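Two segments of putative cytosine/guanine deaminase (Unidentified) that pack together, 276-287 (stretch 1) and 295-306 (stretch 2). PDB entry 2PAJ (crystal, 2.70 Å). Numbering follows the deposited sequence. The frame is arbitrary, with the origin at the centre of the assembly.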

ATOM      1  N   TRP A 276      13.580  13.824  11.190  1.00 52.79           N
ATOM      2  CA  TRP A 276      12.967  12.703  10.494  1.00 51.40           C
ATOM      3  C   TRP A 276      12.087  11.781  11.327  1.00 51.04           C
ATOM      4  O   TRP A 276      12.096  10.562  11.151  1.00 51.60           O
ATOM      5  CB  TRP A 276      14.027  11.882   9.746  1.00 50.03           C
ATOM      6  CG  TRP A 276      14.094  12.264   8.324  1.00 50.82           C
ATOM      7  CD1 TRP A 276      14.721  13.365   7.794  1.00 51.85           C
ATOM      8  CD2 TRP A 276      13.383  11.650   7.240  1.00 52.21           C
ATOM      9  NE1 TRP A 276      14.435  13.479   6.452  1.00 52.34           N
ATOM     10  CE2 TRP A 276      13.617  12.446   6.082  1.00 52.89           C
ATOM     11  CE3 TRP A 276      12.566  10.512   7.131  1.00 50.33           C
ATOM     12  CZ2 TRP A 276      13.059  12.135   4.828  1.00 53.19           C
ATOM     13  CZ3 TRP A 276      12.016  10.205   5.890  1.00 50.62           C
ATOM     14  CH2 TRP A 276      12.265  11.015   4.751  1.00 51.80           C
ATOM     15  N   LEU A 277      11.324  12.371  12.237  1.00 49.33           N
ATOM     16  CA  LEU A 277      10.377  11.627  13.056  1.00 48.57           C
ATOM     17  C   LEU A 277       9.129  12.496  13.128  1.00 47.95           C
ATOM     18  O   LEU A 277       9.136  13.638  12.677  1.00 47.66           O
ATOM     19  CB  LEU A 277      10.905  11.376  14.474  1.00 49.43           C
ATOM     20  CG  LEU A 277      12.116  10.470  14.741  1.00 49.11           C
ATOM     21  CD1 LEU A 277      12.200  10.191  16.235  1.00 47.94           C
ATOM     22  CD2 LEU A 277      12.002   9.171  13.972  1.00 48.69           C
ATOM     23  N   GLY A 278       8.064  11.957  13.701  1.00 48.80           N
ATOM     24  CA  GLY A 278       6.822  12.699  13.806  1.00 47.53           C
ATOM     25  C   GLY A 278       5.723  11.940  13.111  1.00 46.52           C
ATOM     26  O   GLY A 278       5.998  11.096  12.274  1.00 45.71           O
ATOM     27  N   SER A 279       4.478  12.233  13.461  1.00 47.91           N
ATOM     28  CA  SER A 279       3.333  11.550  12.863  1.00 49.97           C
ATOM     29  C   SER A 279       3.309  11.827  11.374  1.00 51.09           C
ATOM     30  O   SER A 279       2.484  11.300  10.632  1.00 52.60           O
ATOM     31  CB  SER A 279       2.047  12.048  13.511  1.00 50.53           C
ATOM     32  OG  SER A 279       2.088  13.454  13.663  1.00 50.31           O
ATOM     33  N   ASP A 280       4.251  12.672  10.976  1.00 52.12           N
ATOM     34  CA  ASP A 280       4.491  13.143   9.618  1.00 52.30           C
ATOM     35  C   ASP A 280       5.151  12.040   8.781  1.00 52.57           C
ATOM     36  O   ASP A 280       4.883  11.888   7.591  1.00 52.84           O
ATOM     37  CB  ASP A 280       5.475  14.315   9.726  1.00 54.26           C
ATOM     38  CG  ASP A 280       5.043  15.530   8.959  1.00 57.10           C
ATOM     39  OD1 ASP A 280       4.905  15.448   7.727  1.00 60.75           O
ATOM     40  OD2 ASP A 280       4.845  16.585   9.594  1.00 59.94           O
ATOM     41  N   VAL A 281       6.027  11.290   9.447  1.00 50.37           N
ATOM     42  CA  VAL A 281       6.842  10.230   8.858  1.00 49.52           C
ATOM     43  C   VAL A 281       6.459   8.781   9.219  1.00 48.42           C
ATOM     44  O   VAL A 281       5.808   8.537  10.224  1.00 47.60           O
ATOM     45  CB  VAL A 281       8.310  10.436   9.307  1.00 49.17           C
ATOM     46  CG1 VAL A 281       9.268   9.708   8.383  1.00 48.34           C
ATOM     47  CG2 VAL A 281       8.612  11.912   9.397  1.00 47.56           C
ATOM     48  N   TRP A 282       6.883   7.832   8.385  1.00 47.40           N
ATOM     49  CA  TRP A 282       6.660   6.410   8.638  1.00 46.73           C
ATOM     50  C   TRP A 282       7.747   5.590   7.915  1.00 47.29           C
ATOM     51  O   TRP A 282       8.153   5.914   6.801  1.00 44.35           O
ATOM     52  CB  TRP A 282       5.223   5.994   8.248  1.00 43.54           C
ATOM     53  CG  TRP A 282       5.007   5.427   6.899  1.00 40.83           C
ATOM     54  CD1 TRP A 282       5.116   4.121   6.522  1.00 40.86           C
ATOM     55  CD2 TRP A 282       4.565   6.141   5.746  1.00 40.93           C
ATOM     56  NE1 TRP A 282       4.760   3.975   5.206  1.00 39.81           N
ATOM     57  CE2 TRP A 282       4.418   5.201   4.702  1.00 40.53           C
ATOM     58  CE3 TRP A 282       4.275   7.486   5.492  1.00 41.29           C
ATOM     59  CZ2 TRP A 282       3.998   5.565   3.416  1.00 42.30           C
ATOM     60  CZ3 TRP A 282       3.858   7.845   4.226  1.00 41.59           C
ATOM     61  CH2 TRP A 282       3.723   6.886   3.199  1.00 40.00           C
ATOM     62  N   TYR A 283       8.240   4.545   8.574  1.00 49.82           N
ATOM     63  CA  TYR A 283       9.299   3.715   8.002  1.00 51.31           C
ATOM     64  C   TYR A 283       8.958   2.286   7.648  1.00 52.46           C
ATOM     65  O   TYR A 283       8.105   1.654   8.266  1.00 52.76           O
ATOM     66  CB  TYR A 283      10.503   3.650   8.930  1.00 50.78           C
ATOM     67  CG  TYR A 283      11.198   4.967   9.142  1.00 51.76           C
ATOM     68  CD1 TYR A 283      10.858   5.781  10.218  1.00 50.82           C
ATOM     69  CD2 TYR A 283      12.202   5.399   8.267  1.00 50.64           C
ATOM     70  CE1 TYR A 283      11.491   6.975  10.422  1.00 52.84           C
ATOM     71  CE2 TYR A 283      12.844   6.597   8.464  1.00 49.24           C
ATOM     72  CZ  TYR A 283      12.485   7.380   9.544  1.00 51.36           C
ATOM     73  OH  TYR A 283      13.120   8.571   9.777  1.00 52.49           O
ATOM     74  N   ALA A 284       9.678   1.790   6.650  1.00 54.29           N
ATOM     75  CA  ALA A 284       9.554   0.421   6.181  1.00 56.33           C
ATOM     76  C   ALA A 284      10.826  -0.321   6.595  1.00 58.31           C
ATOM     77  O   ALA A 284      11.848   0.288   6.901  1.00 56.66           O
ATOM     78  CB  ALA A 284       9.409   0.386   4.668  1.00 54.52           C
ATOM     79  N   HIS A 285      10.741  -1.646   6.601  1.00 63.53           N
ATOM     80  CA  HIS A 285      11.860  -2.516   6.943  1.00 67.51           C
ATOM     81  C   HIS A 285      12.596  -2.139   8.217  1.00 68.17           C
ATOM     82  O   HIS A 285      13.819  -2.113   8.246  1.00 68.00           O
ATOM     83  CB  HIS A 285      12.848  -2.575   5.765  1.00 70.72           C
ATOM     84  CG  HIS A 285      12.242  -3.117   4.502  1.00 74.90           C
ATOM     85  ND1 HIS A 285      10.876  -3.231   4.324  1.00 76.21           N
ATOM     86  CD2 HIS A 285      12.808  -3.542   3.346  1.00 76.40           C
ATOM     87  CE1 HIS A 285      10.627  -3.700   3.113  1.00 75.71           C
ATOM     88  NE2 HIS A 285      11.782  -3.895   2.499  1.00 77.35           N
ATOM     89  N   LEU A 286      11.868  -1.829   9.277  1.00 70.68           N
ATOM     90  CA  LEU A 286      12.563  -1.513  10.510  1.00 73.86           C
ATOM     91  C   LEU A 286      12.491  -2.700  11.456  1.00 75.86           C
ATOM     92  O   LEU A 286      11.633  -2.761  12.346  1.00 75.67           O
ATOM     93  CB  LEU A 286      11.997  -0.263  11.186  1.00 74.32           C
ATOM     94  CG  LEU A 286      10.672  -0.256  11.932  1.00 74.63           C
ATOM     95  CD1 LEU A 286      10.548   1.110  12.604  1.00 74.58           C
ATOM     96  CD2 LEU A 286       9.499  -0.508  10.975  1.00 75.69           C
ATOM     97  N   VAL A 287      13.379  -3.666  11.215  1.00 77.59           N
ATOM     98  CA  VAL A 287      13.486  -4.862  12.041  1.00 78.74           C
ATOM     99  C   VAL A 287      14.597  -4.474  13.011  1.00 79.20           C
ATOM    100  O   VAL A 287      15.387  -3.576  12.701  1.00 80.49           O
ATOM    101  CB  VAL A 287      13.934  -6.068  11.202  1.00 79.54           C
ATOM    102  CG1 VAL A 287      15.287  -5.769  10.555  1.00 80.46           C
ATOM    103  CG2 VAL A 287      14.019  -7.316  12.075  1.00 80.74           C
ATOM    104  N   ALA A 295       9.970   3.612  22.164  1.00 54.53           N
ATOM    105  CA  ALA A 295       9.364   4.707  22.916  1.00 53.84           C
ATOM    106  C   ALA A 295       9.379   5.995  22.093  1.00 53.63           C
ATOM    107  O   ALA A 295       8.398   6.746  22.066  1.00 52.01           O
ATOM    108  CB  ALA A 295      10.117   4.911  24.224  1.00 54.92           C
ATOM    109  N   LEU A 296      10.502   6.242  21.424  1.00 54.77           N
ATOM    110  CA  LEU A 296      10.654   7.425  20.593  1.00 55.01           C
ATOM    111  C   LEU A 296       9.682   7.382  19.425  1.00 54.33           C
ATOM    112  O   LEU A 296       9.187   8.412  18.987  1.00 55.71           O
ATOM    113  CB  LEU A 296      12.081   7.522  20.061  1.00 55.85           C
ATOM    114  CG  LEU A 296      12.920   8.729  20.478  1.00 54.93           C
ATOM    115  CD1 LEU A 296      14.180   8.745  19.641  1.00 56.14           C
ATOM    116  CD2 LEU A 296      12.138  10.016  20.280  1.00 55.24           C
ATOM    117  N   LEU A 297       9.422   6.192  18.905  1.00 53.66           N
ATOM    118  CA  LEU A 297       8.480   6.063  17.805  1.00 53.59           C
ATOM    119  C   LEU A 297       7.084   6.310  18.324  1.00 53.55           C
ATOM    120  O   LEU A 297       6.243   6.868  17.632  1.00 54.97           O
ATOM    121  CB  LEU A 297       8.552   4.663  17.201  1.00 51.68           C
ATOM    122  CG  LEU A 297       9.822   4.359  16.410  1.00 49.93           C
ATOM    123  CD1 LEU A 297       9.864   2.883  16.074  1.00 48.39           C
ATOM    124  CD2 LEU A 297       9.864   5.226  15.159  1.00 46.07           C
ATOM    125  N   ALA A 298       6.851   5.884  19.560  1.00 52.71           N
ATOM    126  CA  ALA A 298       5.557   6.038  20.200  1.00 52.54           C
ATOM    127  C   ALA A 298       5.246   7.492  20.555  1.00 53.07           C
ATOM    128  O   ALA A 298       4.127   7.954  20.347  1.00 52.57           O
ATOM    129  CB  ALA A 298       5.492   5.166  21.447  1.00 51.03           C
ATOM    130  N   GLN A 299       6.230   8.214  21.088  1.00 54.62           N
ATOM    131  CA  GLN A 299       6.007   9.607  21.478  1.00 55.36           C
ATOM    132  C   GLN A 299       5.919  10.565  20.290  1.00 54.87           C
ATOM    133  O   GLN A 299       5.190  11.557  20.339  1.00 54.05           O
ATOM    134  CB  GLN A 299       7.101  10.082  22.430  1.00 56.36           C
ATOM    135  CG  GLN A 299       8.398  10.428  21.747  1.00 62.08           C
ATOM    136  CD  GLN A 299       9.276  11.367  22.573  1.00 65.22           C
ATOM    137  OE1 GLN A 299       9.869  10.972  23.583  1.00 65.75           O
ATOM    138  NE2 GLN A 299       9.353  12.626  22.143  1.00 66.52           N
ATOM    139  N   THR A 300       6.658  10.260  19.227  1.00 53.10           N
ATOM    140  CA  THR A 300       6.658  11.093  18.034  1.00 51.05           C
ATOM    141  C   THR A 300       5.505  10.757  17.103  1.00 50.57           C
ATOM    142  O   THR A 300       5.152  11.553  16.241  1.00 50.82           O
ATOM    143  CB  THR A 300       7.986  10.966  17.259  1.00 50.96           C
ATOM    144  OG1 THR A 300       8.175   9.616  16.816  1.00 50.48           O
ATOM    145  CG2 THR A 300       9.140  11.355  18.152  1.00 50.41           C
ATOM    146  N   GLY A 301       4.910   9.587  17.279  1.00 48.95           N
ATOM    147  CA  GLY A 301       3.807   9.215  16.423  1.00 48.74           C
ATOM    148  C   GLY A 301       4.247   8.744  15.052  1.00 49.69           C
ATOM    149  O   GLY A 301       3.464   8.747  14.105  1.00 50.55           O
ATOM    150  N   THR A 302       5.506   8.340  14.943  1.00 49.99           N
ATOM    151  CA  THR A 302       6.051   7.844  13.684  1.00 50.36           C
ATOM    152  C   THR A 302       5.519   6.435  13.441  1.00 50.57           C
ATOM    153  O   THR A 302       5.572   5.583  14.327  1.00 52.47           O
ATOM    154  CB  THR A 302       7.570   7.776  13.745  1.00 51.46           C
ATOM    155  OG1 THR A 302       8.073   8.959  14.372  1.00 53.15           O
ATOM    156  CG2 THR A 302       8.149   7.659  12.358  1.00 50.85           C
ATOM    157  N   GLY A 303       5.007   6.195  12.242  1.00 50.78           N
ATOM    158  CA  GLY A 303       4.456   4.894  11.920  1.00 50.20           C
ATOM    159  C   GLY A 303       5.433   3.935  11.274  1.00 51.33           C
ATOM    160  O   GLY A 303       6.582   4.280  11.001  1.00 51.36           O
ATOM    161  N   VAL A 304       4.975   2.710  11.047  1.00 51.71           N
ATOM    162  CA  VAL A 304       5.798   1.688  10.418  1.00 52.16           C
ATOM    163  C   VAL A 304       4.970   0.994   9.346  1.00 51.62           C
ATOM    164  O   VAL A 304       3.751   0.941   9.435  1.00 51.09           O
ATOM    165  CB  VAL A 304       6.278   0.608  11.442  1.00 54.14           C
ATOM    166  CG1 VAL A 304       7.057   1.255  12.583  1.00 53.57           C
ATOM    167  CG2 VAL A 304       5.089  -0.162  11.983  1.00 53.20           C
ATOM    168  N   ALA A 305       5.646   0.498   8.320  1.00 51.40           N
ATOM    169  CA  ALA A 305       5.011  -0.232   7.231  1.00 49.32           C
ATOM    170  C   ALA A 305       5.540  -1.639   7.431  1.00 49.76           C
ATOM    171  O   ALA A 305       6.674  -1.957   7.053  1.00 50.72           O
ATOM    172  CB  ALA A 305       5.447   0.313   5.879  1.00 47.43           C
ATOM    173  N   HIS A 306       4.715  -2.473   8.051  1.00 49.34           N
ATOM    174  CA  HIS A 306       5.078  -3.849   8.345  1.00 47.49           C
ATOM    175  C   HIS A 306       4.992  -4.744   7.117  1.00 47.27           C
ATOM    176  O   HIS A 306       3.949  -4.834   6.485  1.00 45.73           O
ATOM    177  CB  HIS A 306       4.162  -4.378   9.438  1.00 48.67           C
ATOM    178  CG  HIS A 306       4.488  -5.763   9.877  1.00 49.94           C
ATOM    179  ND1 HIS A 306       3.516  -6.704  10.124  1.00 49.83           N
ATOM    180  CD2 HIS A 306       5.675  -6.371  10.099  1.00 50.88           C
ATOM    181  CE1 HIS A 306       4.094  -7.839  10.477  1.00 52.36           C
ATOM    182  NE2 HIS A 306       5.402  -7.663  10.468  1.00 50.71           N
TER
HETATM  183  O   HOH W   1       8.685  -3.504   6.566  1.00 51.57           O

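The most unusual feature of this contact is the threonine-centred junction just ahead of the paired strands, where a side-chain hydroxyl accepts a bond from the backbone of the other segment. The amide N of G278 donates to OG1 of T302 (3.1 Å, 166° at the hydrogen), and the same OG1 donates to OG1 of T300 at 2.5 Å. The T300 hydroxyl, OG1, in turn donates to the carbonyl O of L296 (2.7 Å), so a chain of hydrogen bonds runs from the loop of the first segment into the last turn of the helix.

CA of S279 lies 3.1 Å from O of G301 in a CA-H...O contact. N of S279 is 2.9 Å from O of T300, but the angle is too poor for a hydrogen bond. G301 leaves the helix with positive phi, and a CB there would fall 3.3 Å from CB of S279; both this crowding and its backbone angles favour glycine.

Beyond a type I turn from G278 to V281, the segments join as parallel strands. N of G303 donates to O of V281 (3.2 Å), N of Y283 to O of G303 (3.0 Å), and N of A305 to O of Y283 (2.7 Å). Past the last of these, a water bridges the two segments, accepting from N of H285 (2.8 Å), just past the first strand, and donating to O of A305 (2.6 Å).

On the face of W282 and A305, CB of A305 sits at the edge of the indole, 3.9 Å from CD1 of W282. Y283 and V304 point to the other face, where CE1 of Y283 approaches CG2 of T302 (3.9 Å) and the tyrosine OH donates to O of W276 (2.6 Å). L286 packs its CD2 against CG1 of V304 (3.4 Å) and its CD1 against CD1 of L297 (4.0 Å), tying strand and helix together.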